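PDB 6K5J: GH3 beta-N-acetylglucosaminidase from Paenibacillaceae, which probably cleaves terminal, non-reducing beta-N-acetylglucosamine residues from amino-sugar chains, as a family 3 glycoside hydrolase. Local coordinates for residues 215-220 against 257-262; 134-139 against 166-171. One frame throughout, in Å; residues are numbered along the deposited sequence.

Contact 1. Residues 215-220 against 257-262; sequences PFREAI and GELGYD
Ile220 packs against both Leu259 and Tyr261, and the apolar evidence comes branch by branch. Its CG1 lies 3.8 Å from Tyr261 CD1, and its CG2 stands 3.9 Å from that same ring carbon, so both branches press on one ring carbon from the same side. The two side chains cross at a slant. With CG1 anti to the carbonyl carbon (chi1 -70°), a nearly extended chain (chi2 162°) carries CD1 away from the ring and toward Leu259, where Ile220 CD1 meets Leu259 CD2 at 4.1 Å and the side chains cross at about a right angle. Arg217 adds a looser contact through its aliphatic stem, its CG 4.2 Å from Leu259 CG.

Polar atoms play a secondary part. The Leu259 carbonyl O is 3.8 Å from Ile220 CG2, a van der Waals approach, and no hydrogen bond links the segments. The polar ends are engaged beyond them: Arg217 NH1 bonds to the carbonyl of Asp209, and Tyr261 OH to that of Val224, which ties down the far end of the ring. Replacing Ile220 by an alanine would probably open a gap beside Tyr261 CD1 and leave Leu259 CD2 without its methyl mate.

Gly260 is the first residue to leave helical geometry after helix 249-258, with phi 68°; consistent with the chain turning here, Leu259 and Tyr261 on its two sides both direct CB toward helix 213-222. Two successive helices of the TIM-barrel domain are thus joined near the end of the second. Leu255 of helix 249-258 also touches Ile220 and Tyr261, while Leu259 reaches Phe184 of strand 178-184, and Pro215 turns instead to helix 158-174.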
ATOM      1  N   PRO A 215      -8.335 -14.807   4.118  1.00 21.28           N
ATOM      2  CA  PRO A 215      -6.896 -14.679   3.829  1.00 21.34           C
ATOM      3  C   PRO A 215      -6.060 -14.445   5.074  1.00 20.61           C
ATOM      4  O   PRO A 215      -4.916 -14.918   5.129  1.00 19.22           O
ATOM      5  CB  PRO A 215      -6.826 -13.494   2.849  1.00 19.19           C
ATOM      6  CG  PRO A 215      -8.071 -12.733   3.082  1.00 20.99           C
ATOM      7  CD  PRO A 215      -9.120 -13.734   3.484  1.00 20.43           C
ATOM      8  N   PHE A 216      -6.601 -13.754   6.088  1.00 20.01           N
ATOM      9  CA  PHE A 216      -5.861 -13.604   7.339  1.00 20.80           C
ATOM     10  C   PHE A 216      -5.640 -14.953   8.020  1.00 19.14           C
ATOM     11  O   PHE A 216      -4.550 -15.215   8.537  1.00 18.21           O
ATOM     12  CB  PHE A 216      -6.590 -12.638   8.275  1.00 18.78           C
ATOM     13  CG  PHE A 216      -6.598 -11.217   7.781  1.00 20.13           C
ATOM     14  CD1 PHE A 216      -5.464 -10.426   7.891  1.00 17.03           C
ATOM     15  CD2 PHE A 216      -7.737 -10.676   7.194  1.00 17.12           C
ATOM     16  CE1 PHE A 216      -5.463  -9.109   7.430  1.00 17.58           C
ATOM     17  CE2 PHE A 216      -7.745  -9.357   6.739  1.00 18.25           C
ATOM     18  CZ  PHE A 216      -6.611  -8.573   6.868  1.00 14.89           C
ATOM     19  N   ARG A 217      -6.660 -15.819   8.018  1.00 20.93           N
ATOM     20  CA  ARG A 217      -6.512 -17.167   8.573  1.00 22.07           C
ATOM     21  C   ARG A 217      -5.399 -17.926   7.874  1.00 20.90           C
ATOM     22  O   ARG A 217      -4.589 -18.597   8.521  1.00 19.84           O
ATOM     23  CB  ARG A 217      -7.823 -17.959   8.441  1.00 23.50           C
ATOM     24  CG  ARG A 217      -8.914 -17.597   9.418  1.00 25.68           C
ATOM     25  CD  ARG A 217     -10.018 -18.678   9.426  1.00 26.14           C
ATOM     26  NE  ARG A 217     -10.466 -19.021   8.073  1.00 24.66           N
ATOM     27  CZ  ARG A 217     -11.584 -18.548   7.530  1.00 24.72           C
ATOM     28  NH1 ARG A 217     -12.357 -17.715   8.222  1.00 25.82           N
ATOM     29  NH2 ARG A 217     -11.924 -18.890   6.294  1.00 23.84           N
ATOM     30  N   GLU A 218      -5.360 -17.850   6.542  1.00 21.71           N
ATOM     31  CA  GLU A 218      -4.341 -18.575   5.798  1.00 23.16           C
ATOM     32  C   GLU A 218      -2.950 -18.039   6.098  1.00 21.61           C
ATOM     33  O   GLU A 218      -1.994 -18.815   6.187  1.00 23.66           O
ATOM     34  CB  GLU A 218      -4.631 -18.503   4.295  1.00 23.31           C
ATOM     35  CG  GLU A 218      -5.961 -19.115   3.896  1.00 30.17           C
ATOM     36  CD  GLU A 218      -5.974 -20.622   4.104  1.00 37.94           C
ATOM     37  OE1 GLU A 218      -4.874 -21.222   4.118  1.00 34.49           O
ATOM     38  OE2 GLU A 218      -7.074 -21.202   4.257  1.00 41.05           O
ATOM     39  N   ALA A 219      -2.810 -16.715   6.226  1.00 20.80           N
ATOM     40  CA  ALA A 219      -1.515 -16.122   6.563  1.00 19.11           C
ATOM     41  C   ALA A 219      -1.072 -16.529   7.961  1.00 18.75           C
ATOM     42  O   ALA A 219       0.092 -16.888   8.185  1.00 17.91           O
ATOM     43  CB  ALA A 219      -1.589 -14.593   6.459  1.00 18.98           C
ATOM     44  N   ILE A 220      -1.993 -16.464   8.919  1.00 17.77           N
ATOM     45  CA  ILE A 220      -1.679 -16.841  10.297  1.00 20.37           C
ATOM     46  C   ILE A 220      -1.257 -18.301  10.364  1.00 22.96           C
ATOM     47  O   ILE A 220      -0.263 -18.646  11.024  1.00 19.86           O
ATOM     48  CB  ILE A 220      -2.893 -16.550  11.201  1.00 20.89           C
ATOM     49  CG1 ILE A 220      -3.079 -15.040  11.357  1.00 21.44           C
ATOM     50  CG2 ILE A 220      -2.733 -17.207  12.581  1.00 23.67           C
ATOM     51  CD1 ILE A 220      -4.467 -14.639  11.853  1.00 20.93           C
ATOM     52  N   GLY A 257      -7.914 -15.118  20.153  1.00 24.60           N
ATOM     53  CA  GLY A 257      -8.643 -16.258  20.675  1.00 24.33           C
ATOM     54  C   GLY A 257      -9.069 -17.221  19.591  1.00 24.78           C
ATOM     55  O   GLY A 257      -8.516 -18.318  19.487  1.00 28.73           O
ATOM     56  N   GLU A 258     -10.045 -16.814  18.773  1.00 25.82           N
ATOM     57  CA  GLU A 258     -10.576 -17.711  17.754  1.00 26.22           C
ATOM     58  C   GLU A 258      -9.502 -18.126  16.758  1.00 28.79           C
ATOM     59  O   GLU A 258      -9.443 -19.293  16.357  1.00 26.73           O
ATOM     60  CB  GLU A 258     -11.746 -17.056  17.020  1.00 24.97           C
ATOM     61  CG  GLU A 258     -12.976 -16.779  17.883  1.00 26.25           C
ATOM     62  CD  GLU A 258     -14.191 -16.414  17.050  1.00 29.54           C
ATOM     63  OE1 GLU A 258     -14.415 -17.056  16.007  1.00 31.03           O
ATOM     64  OE2 GLU A 258     -14.931 -15.485  17.428  1.00 34.06           O
ATOM     65  N   LEU A 259      -8.658 -17.183  16.330  1.00 24.67           N
ATOM     66  CA  LEU A 259      -7.656 -17.449  15.309  1.00 23.65           C
ATOM     67  C   LEU A 259      -6.305 -17.843  15.890  1.00 25.87           C
ATOM     68  O   LEU A 259      -5.406 -18.221  15.128  1.00 25.88           O
ATOM     69  CB  LEU A 259      -7.502 -16.221  14.388  1.00 24.56           C
ATOM     70  CG  LEU A 259      -8.530 -16.015  13.265  1.00 26.91           C
ATOM     71  CD1 LEU A 259      -9.966 -16.338  13.649  1.00 33.23           C
ATOM     72  CD2 LEU A 259      -8.460 -14.599  12.693  1.00 27.72           C
ATOM     73  N   GLY A 260      -6.139 -17.768  17.209  1.00 21.58           N
ATOM     74  CA  GLY A 260      -4.918 -18.242  17.842  1.00 25.46           C
ATOM     75  C   GLY A 260      -3.665 -17.441  17.545  1.00 27.28           C
ATOM     76  O   GLY A 260      -2.556 -17.957  17.694  1.00 22.77           O
ATOM     77  N   TYR A 261      -3.796 -16.193  17.123  1.00 21.16           N
ATOM     78  CA  TYR A 261      -2.622 -15.430  16.725  1.00 22.33           C
ATOM     79  C   TYR A 261      -1.891 -14.893  17.951  1.00 22.18           C
ATOM     80  O   TYR A 261      -2.453 -14.108  18.716  1.00 22.98           O
ATOM     81  CB  TYR A 261      -3.015 -14.282  15.804  1.00 20.88           C
ATOM     82  CG  TYR A 261      -1.803 -13.607  15.224  1.00 20.57           C
ATOM     83  CD1 TYR A 261      -0.907 -14.324  14.445  1.00 19.18           C
ATOM     84  CD2 TYR A 261      -1.523 -12.271  15.498  1.00 22.75           C
ATOM     85  CE1 TYR A 261       0.225 -13.716  13.904  1.00 19.89           C
ATOM     86  CE2 TYR A 261      -0.398 -11.653  14.968  1.00 20.34           C
ATOM     87  CZ  TYR A 261       0.468 -12.381  14.173  1.00 19.19           C
ATOM     88  OH  TYR A 261       1.585 -11.779  13.646  1.00 20.81           O
ATOM     89  N   ASP A 262      -0.635 -15.303  18.131  1.00 22.58           N
ATOM     90  CA  ASP A 262       0.185 -14.824  19.236  1.00 28.46           C
ATOM     91  C   ASP A 262       1.342 -13.954  18.754  1.00 24.84           C
ATOM     92  O   ASP A 262       2.274 -13.689  19.521  1.00 25.73           O
ATOM     93  CB  ASP A 262       0.701 -16.005  20.072  1.00 28.97           C
ATOM     94  CG  ASP A 262       1.291 -15.568  21.425  1.00 33.41           C
ATOM     95  OD1 ASP A 262       0.750 -14.634  22.066  1.00 31.25           O
ATOM     96  OD2 ASP A 262       2.309 -16.164  21.843  1.00 35.28           O
TER

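Contact 2. Residues 134-139 against 166-171; sequences FAPSLD and TEAVRG
Pro136 presents its pyrrolidine ring to Ala168 and Val169, whereas the flat guanidinium group of Arg170 sits on the same helix without entering that interface. At the guanidinium edge, in its plane, lies the carboxylate of Glu167, one helical turn back. The grip is side-on: Arg170 NH2 reaches Glu167 OE1 at 2.8 Å on its syn lone pair, and Arg170 NE reaches Glu167 OE2 at 3.0 Å in a nearly straight bond (172°). Two bonds to two oxygens fix how the planar groups are turned against each other.

Across the interface the contact is wholly apolar. Pro136 CD meets Val169 CG2 at 3.7 Å and Pro136 CG lies 4.0 Å from Ala168 CB, so neighbouring atoms of one ring touch successive residues of the helix. Val169 holds CG2 anti to its carbonyl carbon, beside the backbone N (chi1 169° for CG1), and this puts that methyl against the proline, the two side chains crossing at about a right angle. All three residues are buried. The peptide bond before Pro136 is cis. Further along the loop, Asp139 N donates to Ser137 OG at 3.1 Å, an ST turn, and the same hydroxyl donates to Asp139 OD2 from above the carboxylate plane. Asp139 OD2 also bonds His183 ND1 and OD1 the backbone N of His187, so both oxygens are held.

Backbone hydrogen bonds pairing Pro136 and Leu138 with Lys182 keep the loop alongside strand 178-184, whose Val181 touches Pro136 and Val169. Strand 132-133, helix 158-174 and the adjacent parallel strand 178-184 make a beta-alpha-beta crossover of the TIM barrel; the loop leaves the end of its strand where Phe134 touches the NAG, the side chain of Pro136 standing about 11 Å from that sugar.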
ATOM      1  N   PHE A 134       4.864  -2.684   6.162  1.00 18.77           N
ATOM      2  CA  PHE A 134       3.426  -2.723   6.404  1.00 18.65           C
ATOM      3  C   PHE A 134       2.734  -3.185   5.124  1.00 20.51           C
ATOM      4  O   PHE A 134       2.087  -2.427   4.399  1.00 19.03           O
ATOM      5  CB  PHE A 134       2.932  -1.379   6.914  1.00 17.34           C
ATOM      6  CG  PHE A 134       3.368  -1.089   8.322  1.00 18.20           C
ATOM      7  CD1 PHE A 134       3.567  -2.135   9.217  1.00 20.86           C
ATOM      8  CD2 PHE A 134       3.583   0.201   8.753  1.00 22.82           C
ATOM      9  CE1 PHE A 134       3.958  -1.896  10.526  1.00 22.53           C
ATOM     10  CE2 PHE A 134       3.985   0.451  10.067  1.00 22.63           C
ATOM     11  CZ  PHE A 134       4.171  -0.609  10.947  1.00 19.37           C
ATOM     12  N   ALA A 135       2.896  -4.477   4.870  1.00 17.43           N
ATOM     13  CA  ALA A 135       2.428  -5.146   3.667  1.00 18.76           C
ATOM     14  C   ALA A 135       2.538  -6.648   3.903  1.00 15.38           C
ATOM     15  O   ALA A 135       3.354  -7.081   4.721  1.00 17.72           O
ATOM     16  CB  ALA A 135       3.253  -4.725   2.438  1.00 15.21           C
ATOM     17  N   PRO A 136       1.739  -7.465   3.188  1.00 15.72           N
ATOM     18  CA  PRO A 136       0.773  -7.073   2.161  1.00 17.12           C
ATOM     19  C   PRO A 136      -0.607  -6.743   2.726  1.00 21.01           C
ATOM     20  O   PRO A 136      -0.997  -7.272   3.769  1.00 16.81           O
ATOM     21  CB  PRO A 136       0.688  -8.319   1.275  1.00 17.57           C
ATOM     22  CG  PRO A 136       0.829  -9.453   2.267  1.00 19.31           C
ATOM     23  CD  PRO A 136       1.799  -8.932   3.343  1.00 15.71           C
ATOM     24  N   SER A 137      -1.345  -5.885   2.027  1.00 16.22           N
ATOM     25  CA  SER A 137      -2.785  -5.841   2.242  1.00 19.03           C
ATOM     26  C   SER A 137      -3.404  -7.187   1.884  1.00 20.72           C
ATOM     27  O   SER A 137      -3.189  -7.707   0.784  1.00 18.30           O
ATOM     28  CB  SER A 137      -3.423  -4.749   1.387  1.00 18.09           C
ATOM     29  OG  SER A 137      -4.839  -4.896   1.359  1.00 17.65           O
ATOM     30  N   LEU A 138      -4.175  -7.750   2.821  1.00 16.96           N
ATOM     31  CA  LEU A 138      -5.046  -8.885   2.560  1.00 17.06           C
ATOM     32  C   LEU A 138      -6.502  -8.455   2.461  1.00 17.18           C
ATOM     33  O   LEU A 138      -7.407  -9.289   2.594  1.00 19.55           O
ATOM     34  CB  LEU A 138      -4.880  -9.956   3.645  1.00 18.02           C
ATOM     35  CG  LEU A 138      -3.486 -10.587   3.735  1.00 17.51           C
ATOM     36  CD1 LEU A 138      -3.509 -11.757   4.729  1.00 17.87           C
ATOM     37  CD2 LEU A 138      -3.013 -11.058   2.353  1.00 16.47           C
ATOM     38  N   ASP A 139      -6.745  -7.165   2.249  1.00 17.42           N
ATOM     39  CA  ASP A 139      -8.110  -6.704   2.046  1.00 17.24           C
ATOM     40  C   ASP A 139      -8.646  -7.239   0.723  1.00 20.74           C
ATOM     41  O   ASP A 139      -7.911  -7.384  -0.257  1.00 18.81           O
ATOM     42  CB  ASP A 139      -8.166  -5.178   2.085  1.00 17.85           C
ATOM     43  CG  ASP A 139      -7.521  -4.599   3.342  1.00 20.23           C
ATOM     44  OD1 ASP A 139      -7.968  -4.939   4.463  1.00 19.05           O
ATOM     45  OD2 ASP A 139      -6.568  -3.804   3.213  1.00 18.76           O
ATOM     46  N   THR A 166      -0.408 -14.938   0.873  1.00 19.90           N
ATOM     47  CA  THR A 166       0.511 -15.710   1.706  1.00 20.99           C
ATOM     48  C   THR A 166       1.864 -15.865   1.039  1.00 19.37           C
ATOM     49  O   THR A 166       2.884 -15.928   1.730  1.00 18.99           O
ATOM     50  CB  THR A 166      -0.046 -17.093   2.064  1.00 25.88           C
ATOM     51  OG1 THR A 166      -0.353 -17.828   0.873  1.00 23.32           O
ATOM     52  CG2 THR A 166      -1.292 -16.960   2.937  1.00 22.83           C
ATOM     53  N   GLU A 167       1.899 -15.921  -0.294  1.00 19.30           N
ATOM     54  CA  GLU A 167       3.184 -15.957  -0.982  1.00 22.20           C
ATOM     55  C   GLU A 167       3.921 -14.628  -0.861  1.00 21.18           C
ATOM     56  O   GLU A 167       5.155 -14.614  -0.796  1.00 20.23           O
ATOM     57  CB  GLU A 167       2.979 -16.338  -2.447  1.00 21.63           C
ATOM     58  CG  GLU A 167       2.822 -17.863  -2.631  1.00 23.08           C
ATOM     59  CD  GLU A 167       4.046 -18.612  -2.114  1.00 29.58           C
ATOM     60  OE1 GLU A 167       5.057 -18.646  -2.842  1.00 31.53           O
ATOM     61  OE2 GLU A 167       4.013 -19.148  -0.984  1.00 28.08           O
ATOM     62  N   ALA A 168       3.193 -13.506  -0.838  1.00 19.27           N
ATOM     63  CA  ALA A 168       3.851 -12.223  -0.596  1.00 17.88           C
ATOM     64  C   ALA A 168       4.470 -12.184   0.793  1.00 18.22           C
ATOM     65  O   ALA A 168       5.603 -11.713   0.962  1.00 19.24           O
ATOM     66  CB  ALA A 168       2.862 -11.067  -0.783  1.00 17.32           C
ATOM     67  N   VAL A 169       3.734 -12.657   1.802  1.00 17.83           N
ATOM     68  CA  VAL A 169       4.284 -12.773   3.156  1.00 20.21           C
ATOM     69  C   VAL A 169       5.587 -13.559   3.136  1.00 19.30           C
ATOM     70  O   VAL A 169       6.593 -13.149   3.730  1.00 17.50           O
ATOM     71  CB  VAL A 169       3.264 -13.431   4.103  1.00 19.51           C
ATOM     72  CG1 VAL A 169       3.944 -13.788   5.433  1.00 15.81           C
ATOM     73  CG2 VAL A 169       2.088 -12.489   4.346  1.00 20.11           C
ATOM     74  N   ARG A 170       5.579 -14.714   2.464  1.00 17.41           N
ATOM     75  CA  ARG A 170       6.778 -15.551   2.419  1.00 19.37           C
ATOM     76  C   ARG A 170       7.934 -14.848   1.705  1.00 22.29           C
ATOM     77  O   ARG A 170       9.088 -14.950   2.134  1.00 21.40           O
ATOM     78  CB  ARG A 170       6.461 -16.884   1.742  1.00 19.11           C
ATOM     79  CG  ARG A 170       7.562 -17.935   1.884  1.00 25.97           C
ATOM     80  CD  ARG A 170       7.066 -19.317   1.450  1.00 29.35           C
ATOM     81  NE  ARG A 170       6.849 -19.385   0.009  1.00 25.24           N
ATOM     82  CZ  ARG A 170       7.800 -19.663  -0.875  1.00 30.34           C
ATOM     83  NH1 ARG A 170       9.042 -19.896  -0.462  1.00 31.92           N
ATOM     84  NH2 ARG A 170       7.511 -19.704  -2.169  1.00 28.77           N
ATOM     85  N   GLY A 171       7.650 -14.147   0.605  1.00 18.93           N
ATOM     86  CA  GLY A 171       8.712 -13.421  -0.084  1.00 20.92           C
ATOM     87  C   GLY A 171       9.333 -12.326   0.767  1.00 20.58           C
ATOM     88  O   GLY A 171      10.555 -12.145   0.768  1.00 17.78           O
TER

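How the contacts relate
Both contacts belong to the TIM-barrel domain and are apolar, without a hydrogen bond across either. Contact 2 is the more central, its centre about 10 Å from the centre of the chain against 21 Å for contact 1, and its touching residues are all buried; contact 1 is only partly buried and mixes aliphatic, aromatic and arginine-stem carbons. Contact 2 sets a loop against a helix, contact 1 a helix against the turn that ends the next one. They join through Leu138 and Thr166, Leu138 CD1 lying 3.5 Å from Pro215 O and Thr166 CG2 3.6 Å from Ala219 N, so helix 213-222 carries one side of contact 1 and packs on both segments of contact 2.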